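Local coordinates for protein citrate synthase (Pyrobaculum aerophilum, PDB 2IBP) that probably catalyses the condensation of oxaloacetate with acetyl-CoA and water to citrate and CoA, the entry step of the tricarboxylic acid cycle, at residues A[228-233]-A[381-386]; A[128-133]-A[145-150]. All blocks are in the same frame, centred on the assembly; numbering follows the deposited sequence. Where two conformers were deposited one is given.

Contact 1. Residues A[228-233]-A[381-386]; sequences STLSDL and EYWENN
Ser228 and Asn386 bring the two backbones closest, with 6.2 Å between their CA atoms, where the loop joining helices 218-227 and 233-244 passes the end of helix 363-382. One hydrogen bond spans this gap: Asn386 ND2 donates to Ser228 O over 2.9 Å and almost straight, at 175°. The acceptor lies in the amide plane of Asn386, whereas the donor stands above the carbonyl plane of Ser228. Asn386 CG is anti to its backbone N (chi1 -172°), and chi2 of 67° then turns the amide so that ND2 meets the carbonyl; its OD1, 3.3 Å from Ser228 CA, is buried with no hydrogen-bonding partner. An alanine here would probably leave Ser228 O without this donor and open a gap beside Leu230 CD2, which packs against the amide. Ser228 CB comes within 3.8 Å of Tyr382 CE2, while Ser228 OG is bonded to Val225 O and Phe389 N.

Leu230, with positive phi, closes helix 218-227 in a Schellman motif, and two residues on Asp232 is the N-cap of the next helix, so the contact sits at the turn linking two successive helices of the largely helical citrate synthase fold. Trp383 packs against this turn. Leu230 CD2 meets its pyrrole part, 3.7 Å from NE1, and Leu233 CG approaches the far end of the benzo ring, 4.0 Å from CH2. Between them Ser231 O lies at the ring edge, in its plane and 3.3 Å from CZ2. The indole is further pinned by NE1, which bonds to Ala227 O at the end of the preceding helix. The second subunit also grips the loop: Ser231 OG bonds to its Ala242 O, and Asp232 OD1 forms a salt bridge with its Lys245.

Contact 2. Residues A[128-133]-A[145-150]; sequences QKLIEA and ELAYRI
Leu146 CD1 lies against the aliphatic chain of Lys129, 3.6 Å from CG and nearly as close to CD, and the two side chains cross at about a right angle. Lys129 CG is anti to its backbone N (chi1 -171°), and the chain runs extended before bending at its last torsion, so that NZ also comes within 3.8 Å of Leu146 CD1. The same methyl reaches past the lysine to the helix backbone, 3.8 Å from Leu130 N. Leu130 supplies the other half of the contact. Its CD2 is shared between two residues about one turn apart: it sits 3.8 Å from Ala147 CA, close to the methyl of that alanine, and equally near Ile150 CD1, which also approaches Leu130 CB.

These side chains fill the space between helices 125-135 and 141-169, which follow one another in the chain as a helical hairpin. The short segments run roughly antiparallel, at 140° between their directions, with axes 9.7 Å apart at closest approach. Small Ala147 allows the leucine branch to reach the main chain of the opposing helix. Farther out, Tyr234 from helix 233-244 packs on Ile150, and Tyr139, in the loop between the paired helices, touches Ala147. A salt bridge from Arg149 NH1 to Asp126 OD1 ties the same two helices together beside the apolar layer, and Lys129 NZ has a long, weak ion pair with Glu142.

Across the two segments the contact is thus wholly van der Waals: it depends on the fit of branched methyls, and an exposed lysine at its edge takes part mainly through its methylenes, which lie across Leu146 CD1.

How the contacts relate
Both contacts are largely buried, and they adjoin, with centres 12 Å apart. Contact 1 joins segments far apart in sequence, a loop and the end of helix 363-382, whereas contact 2 pairs two successive helices, and its lysine margin is exposed. Their chemistry differs accordingly: contact 1 mixes leucine-indole packing with backbone carbonyls that meet an amide and an indole edge, while contact 2 is aliphatic. Leu233 bridges them, its CB 3.7 Å from Ile150 CG2, and Trp383 CZ3 lies 4.1 Å from Leu130 CD2. The second subunit reaches contact 1 through polar bonds and packing; in segment 128-133, Gln128 and Ile131 pack on its Phe111.

Contact 1. Residues A[228-233]-A[381-386]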
loop_
_atom_site.group_PDB
_atom_site.type_symbol
_atom_site.label_atom_id
_atom_site.label_comp_id
_atom_site.label_asym_id
_atom_site.label_seq_id
_atom_site.Cartn_x
_atom_site.Cartn_y
_atom_site.Cartn_z
ATOM N N SER A 228 6.455 -4.375 -6.242
ATOM C CA SER A 228 7.417 -3.964 -7.275
ATOM C C SER A 228 8.790 -3.575 -6.715
ATOM O O SER A 228 9.776 -3.554 -7.455
ATOM C CB SER A 228 6.892 -2.843 -8.161
ATOM O OG SER A 228 6.954 -1.594 -7.502
ATOM N N THR A 229 8.831 -3.264 -5.417
ATOM C CA THR A 229 10.071 -2.934 -4.725
ATOM C C THR A 229 10.732 -4.192 -4.170
ATOM O O THR A 229 11.762 -4.125 -3.497
ATOM C CB THR A 229 9.833 -2.012 -3.528
ATOM O OG1 THR A 229 9.097 -2.699 -2.507
ATOM C CG2 THR A 229 9.104 -0.748 -3.932
ATOM N N LEU A 230 10.085 -5.324 -4.425
ATOM C CA LEU A 230 10.470 -6.624 -3.904
ATOM C C LEU A 230 10.182 -6.753 -2.422
ATOM O O LEU A 230 10.743 -7.615 -1.737
ATOM C CB LEU A 230 11.896 -7.019 -4.253
ATOM C CG LEU A 230 12.138 -7.147 -5.766
ATOM C CD1 LEU A 230 13.555 -7.688 -5.974
ATOM C CD2 LEU A 230 11.129 -8.038 -6.451
ATOM N N SER A 231 9.252 -5.922 -1.929
ATOM C CA SER A 231 8.765 -6.032 -0.574
ATOM C C SER A 231 8.025 -7.368 -0.469
ATOM O O SER A 231 7.647 -7.959 -1.470
ATOM C CB SER A 231 7.837 -4.868 -0.223
ATOM O OG SER A 231 7.430 -4.940 1.128
ATOM N N ASP A 232 7.814 -7.823 0.752
ATOM C CA ASP A 232 7.268 -9.145 0.944
ATOM C C ASP A 232 5.790 -9.271 0.656
ATOM O O ASP A 232 5.047 -8.291 0.672
ATOM C CB ASP A 232 7.572 -9.627 2.346
ATOM C CG ASP A 232 6.819 -8.851 3.387
ATOM O OD1 ASP A 232 7.222 -7.698 3.706
ATOM O OD2 ASP A 232 5.836 -9.412 3.894
ATOM N N LEU A 233 5.355 -10.512 0.444
ATOM C CA LEU A 233 3.961 -10.797 0.125
ATOM C C LEU A 233 2.980 -10.366 1.184
ATOM O O LEU A 233 1.869 -9.914 0.862
ATOM C CB LEU A 233 3.787 -12.277 -0.191
ATOM C CG LEU A 233 4.295 -12.675 -1.570
ATOM C CD1 LEU A 233 4.640 -14.173 -1.639
ATOM C CD2 LEU A 233 3.288 -12.280 -2.629
ATOM N N GLU A 381 2.652 -13.154 -10.409
ATOM C CA GLU A 381 2.703 -12.947 -11.840
ATOM C C GLU A 381 3.621 -11.778 -12.197
ATOM O O GLU A 381 4.464 -11.885 -13.078
ATOM C CB GLU A 381 1.307 -12.708 -12.396
ATOM C CG GLU A 381 1.272 -12.535 -13.887
ATOM C CD GLU A 381 -0.131 -12.419 -14.403
ATOM O OE1 GLU A 381 -0.796 -11.415 -14.062
ATOM O OE2 GLU A 381 -0.558 -13.324 -15.160
ATOM N N TYR A 382 3.484 -10.668 -11.477
ATOM C CA TYR A 382 4.312 -9.498 -11.735
ATOM C C TYR A 382 5.781 -9.825 -11.517
ATOM O O TYR A 382 6.644 -9.352 -12.253
ATOM C CB TYR A 382 3.894 -8.327 -10.847
ATOM C CG TYR A 382 4.470 -7.024 -11.319
ATOM C CD1 TYR A 382 4.027 -6.464 -12.508
ATOM C CD2 TYR A 382 5.447 -6.353 -10.588
ATOM C CE1 TYR A 382 4.556 -5.284 -12.978
ATOM C CE2 TYR A 382 5.965 -5.140 -11.035
ATOM C CZ TYR A 382 5.528 -4.630 -12.251
ATOM O OH TYR A 382 6.041 -3.457 -12.751
ATOM N N TRP A 383 6.053 -10.584 -10.463
ATOM C CA TRP A 383 7.417 -10.984 -10.139
ATOM C C TRP A 383 8.087 -11.859 -11.194
ATOM O O TRP A 383 9.297 -12.118 -11.105
ATOM C CB TRP A 383 7.489 -11.664 -8.784
ATOM C CG TRP A 383 7.395 -10.733 -7.616
ATOM C CD1 TRP A 383 7.491 -9.365 -7.634
ATOM C CD2 TRP A 383 7.453 -11.113 -6.237
ATOM N NE1 TRP A 383 7.492 -8.878 -6.358
ATOM C CE2 TRP A 383 7.496 -9.923 -5.475
ATOM C CE3 TRP A 383 7.439 -12.342 -5.569
ATOM C CZ2 TRP A 383 7.538 -9.929 -4.084
ATOM C CZ3 TRP A 383 7.486 -12.349 -4.188
ATOM C CH2 TRP A 383 7.531 -11.147 -3.457
ATOM N N GLU A 384 7.317 -12.376 -12.152
ATOM C CA GLU A 384 7.931 -13.095 -13.275
ATOM C C GLU A 384 8.688 -12.128 -14.193
ATOM O O GLU A 384 9.514 -12.542 -14.997
ATOM C CB GLU A 384 6.880 -13.862 -14.079
ATOM C CG GLU A 384 6.340 -15.047 -13.320
ATOM C CD GLU A 384 7.415 -16.092 -13.062
ATOM O OE1 GLU A 384 7.921 -16.685 -14.040
ATOM O OE2 GLU A 384 7.755 -16.330 -11.882
ATOM N N ASN A 385 8.385 -10.838 -14.098
ATOM C CA ASN A 385 9.103 -9.822 -14.867
ATOM C C ASN A 385 8.924 -8.523 -14.103
ATOM O O ASN A 385 8.189 -7.638 -14.524
ATOM C CB ASN A 385 8.569 -9.672 -16.286
ATOM C CG ASN A 385 9.464 -8.778 -17.140
ATOM O OD1 ASN A 385 10.606 -8.501 -16.771
ATOM N ND2 ASN A 385 8.972 -8.383 -18.308
ATOM N N ASN A 386 9.558 -8.460 -12.945
ATOM C CA ASN A 386 9.354 -7.336 -12.064
ATOM C C ASN A 386 10.016 -6.074 -12.561
ATOM O O ASN A 386 11.118 -6.112 -13.115
ATOM C CB ASN A 386 9.911 -7.622 -10.680
ATOM C CG ASN A 386 9.541 -6.541 -9.683
ATOM O OD1 ASN A 386 8.374 -6.380 -9.351
ATOM N ND2 ASN A 386 10.526 -5.765 -9.249
#

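Contact 2. Residues A[128-133]-A[145-150]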
loop_
_atom_site.group_PDB
_atom_site.type_symbol
_atom_site.label_atom_id
_atom_site.label_comp_id
_atom_site.label_asym_id
_atom_site.label_seq_id
_atom_site.Cartn_x
_atom_site.Cartn_y
_atom_site.Cartn_z
ATOM N N GLN A 128 10.725 -14.677 5.961
ATOM C CA GLN A 128 12.076 -14.187 6.298
ATOM C C GLN A 128 13.118 -14.683 5.289
ATOM O O GLN A 128 13.968 -13.930 4.819
ATOM C CB GLN A 128 12.488 -14.597 7.708
ATOM C CG GLN A 128 11.478 -14.238 8.805
ATOM C CD GLN A 128 10.859 -12.855 8.655
ATOM O OE1 GLN A 128 11.549 -11.833 8.688
ATOM N NE2 GLN A 128 9.534 -12.819 8.562
ATOM N N LYS A 129 13.015 -15.954 4.940
ATOM C CA LYS A 129 13.939 -16.566 4.001
ATOM C C LYS A 129 13.803 -15.933 2.622
ATOM O O LYS A 129 14.792 -15.672 1.951
ATOM C CB LYS A 129 13.701 -18.077 3.938
ATOM C CG LYS A 129 14.740 -18.841 3.159
ATOM C CD LYS A 129 14.520 -20.344 3.288
ATOM C CE LYS A 129 15.639 -21.136 2.612
ATOM N NZ LYS A 129 15.706 -20.895 1.143
ATOM N N LEU A 130 12.570 -15.653 2.212
ATOM C CA LEU A 130 12.349 -15.038 0.917
ATOM C C LEU A 130 12.862 -13.614 0.911
ATOM O O LEU A 130 13.463 -13.177 -0.068
ATOM C CB LEU A 130 10.878 -15.113 0.499
ATOM C CG LEU A 130 10.568 -14.587 -0.907
ATOM C CD1 LEU A 130 11.416 -15.222 -1.999
ATOM C CD2 LEU A 130 9.083 -14.757 -1.215
ATOM N N ILE A 131 12.631 -12.891 2.000
ATOM C CA ILE A 131 13.137 -11.531 2.143
ATOM C C ILE A 131 14.668 -11.548 2.011
ATOM O O ILE A 131 15.225 -10.772 1.234
ATOM C CB ILE A 131 12.689 -10.918 3.476
ATOM C CG1 ILE A 131 11.178 -10.642 3.434
ATOM C CG2 ILE A 131 13.463 -9.650 3.781
ATOM C CD1 ILE A 131 10.580 -10.377 4.818
ATOM N N GLU A 132 15.331 -12.504 2.660
ATOM C CA GLU A 132 16.791 -12.604 2.572
ATOM C C GLU A 132 17.221 -12.782 1.119
ATOM O O GLU A 132 18.152 -12.127 0.643
ATOM C CB GLU A 132 17.310 -13.785 3.405
ATOM C CG GLU A 132 17.197 -13.589 4.912
ATOM C CD GLU A 132 17.637 -14.812 5.720
ATOM O OE1 GLU A 132 17.546 -15.956 5.217
ATOM O OE2 GLU A 132 18.040 -14.624 6.888
ATOM N N ALA A 133 16.550 -13.683 0.411
ATOM C CA ALA A 133 16.895 -13.956 -0.986
ATOM C C ALA A 133 16.699 -12.727 -1.875
ATOM O O ALA A 133 17.580 -12.341 -2.643
ATOM C CB ALA A 133 16.084 -15.138 -1.519
ATOM N N GLU A 145 9.288 -21.312 -4.796
ATOM C CA GLU A 145 8.626 -22.275 -3.920
ATOM C C GLU A 145 8.222 -21.600 -2.608
ATOM O O GLU A 145 7.107 -21.793 -2.141
ATOM C CB GLU A 145 9.503 -23.502 -3.652
ATOM C CG GLU A 145 9.671 -24.442 -4.843
ATOM C CD GLU A 145 8.387 -25.180 -5.241
ATOM O OE1 GLU A 145 7.317 -24.945 -4.637
ATOM O OE2 GLU A 145 8.457 -26.019 -6.168
ATOM N N LEU A 146 9.110 -20.777 -2.044
ATOM C CA LEU A 146 8.799 -20.033 -0.819
ATOM C C LEU A 146 7.616 -19.103 -1.070
ATOM O O LEU A 146 6.690 -19.025 -0.253
ATOM C CB LEU A 146 9.992 -19.181 -0.351
ATOM C CG LEU A 146 11.216 -19.955 0.144
ATOM C CD1 LEU A 146 12.417 -19.047 0.407
ATOM C CD2 LEU A 146 10.835 -20.726 1.386
ATOM N N ALA A 147 7.676 -18.382 -2.187
ATOM C CA ALA A 147 6.645 -17.397 -2.535
ATOM C C ALA A 147 5.262 -18.064 -2.617
ATOM O O ALA A 147 4.271 -17.529 -2.135
ATOM C CB ALA A 147 6.986 -16.686 -3.844
ATOM N N TYR A 148 5.189 -19.240 -3.226
ATOM C CA TYR A 148 3.895 -19.926 -3.346
ATOM C C TYR A 148 3.418 -20.436 -1.993
ATOM O O TYR A 148 2.214 -20.399 -1.684
ATOM C CB TYR A 148 3.956 -21.023 -4.403
ATOM C CG TYR A 148 3.816 -20.454 -5.797
ATOM C CD1 TYR A 148 4.884 -19.834 -6.436
ATOM C CD2 TYR A 148 2.576 -20.408 -6.417
ATOM C CE1 TYR A 148 4.733 -19.253 -7.689
ATOM C CE2 TYR A 148 2.409 -19.845 -7.671
ATOM C CZ TYR A 148 3.485 -19.259 -8.303
ATOM O OH TYR A 148 3.313 -18.695 -9.553
ATOM N N ARG A 149 4.345 -20.900 -1.167
ATOM C CA ARG A 149 4.012 -21.331 0.189
ATOM C C ARG A 149 3.393 -20.139 0.945
ATOM O O ARG A 149 2.378 -20.269 1.624
ATOM C CB ARG A 149 5.270 -21.824 0.910
ATOM C CG ARG A 149 5.053 -22.759 2.096
ATOM C CD ARG A 149 6.406 -23.272 2.648
ATOM N NE ARG A 149 7.269 -23.787 1.582
ATOM C CZ ARG A 149 8.581 -23.991 1.693
ATOM N NH1 ARG A 149 9.222 -23.713 2.824
ATOM N NH2 ARG A 149 9.267 -24.442 0.650
ATOM N N ILE A 150 4.036 -18.978 0.832
ATOM C CA ILE A 150 3.568 -17.761 1.507
ATOM C C ILE A 150 2.208 -17.328 0.989
ATOM O O ILE A 150 1.329 -16.919 1.770
ATOM C CB ILE A 150 4.603 -16.624 1.387
ATOM C CG1 ILE A 150 5.888 -17.041 2.117
ATOM C CG2 ILE A 150 4.037 -15.307 1.950
ATOM C CD1 ILE A 150 7.147 -16.277 1.708
#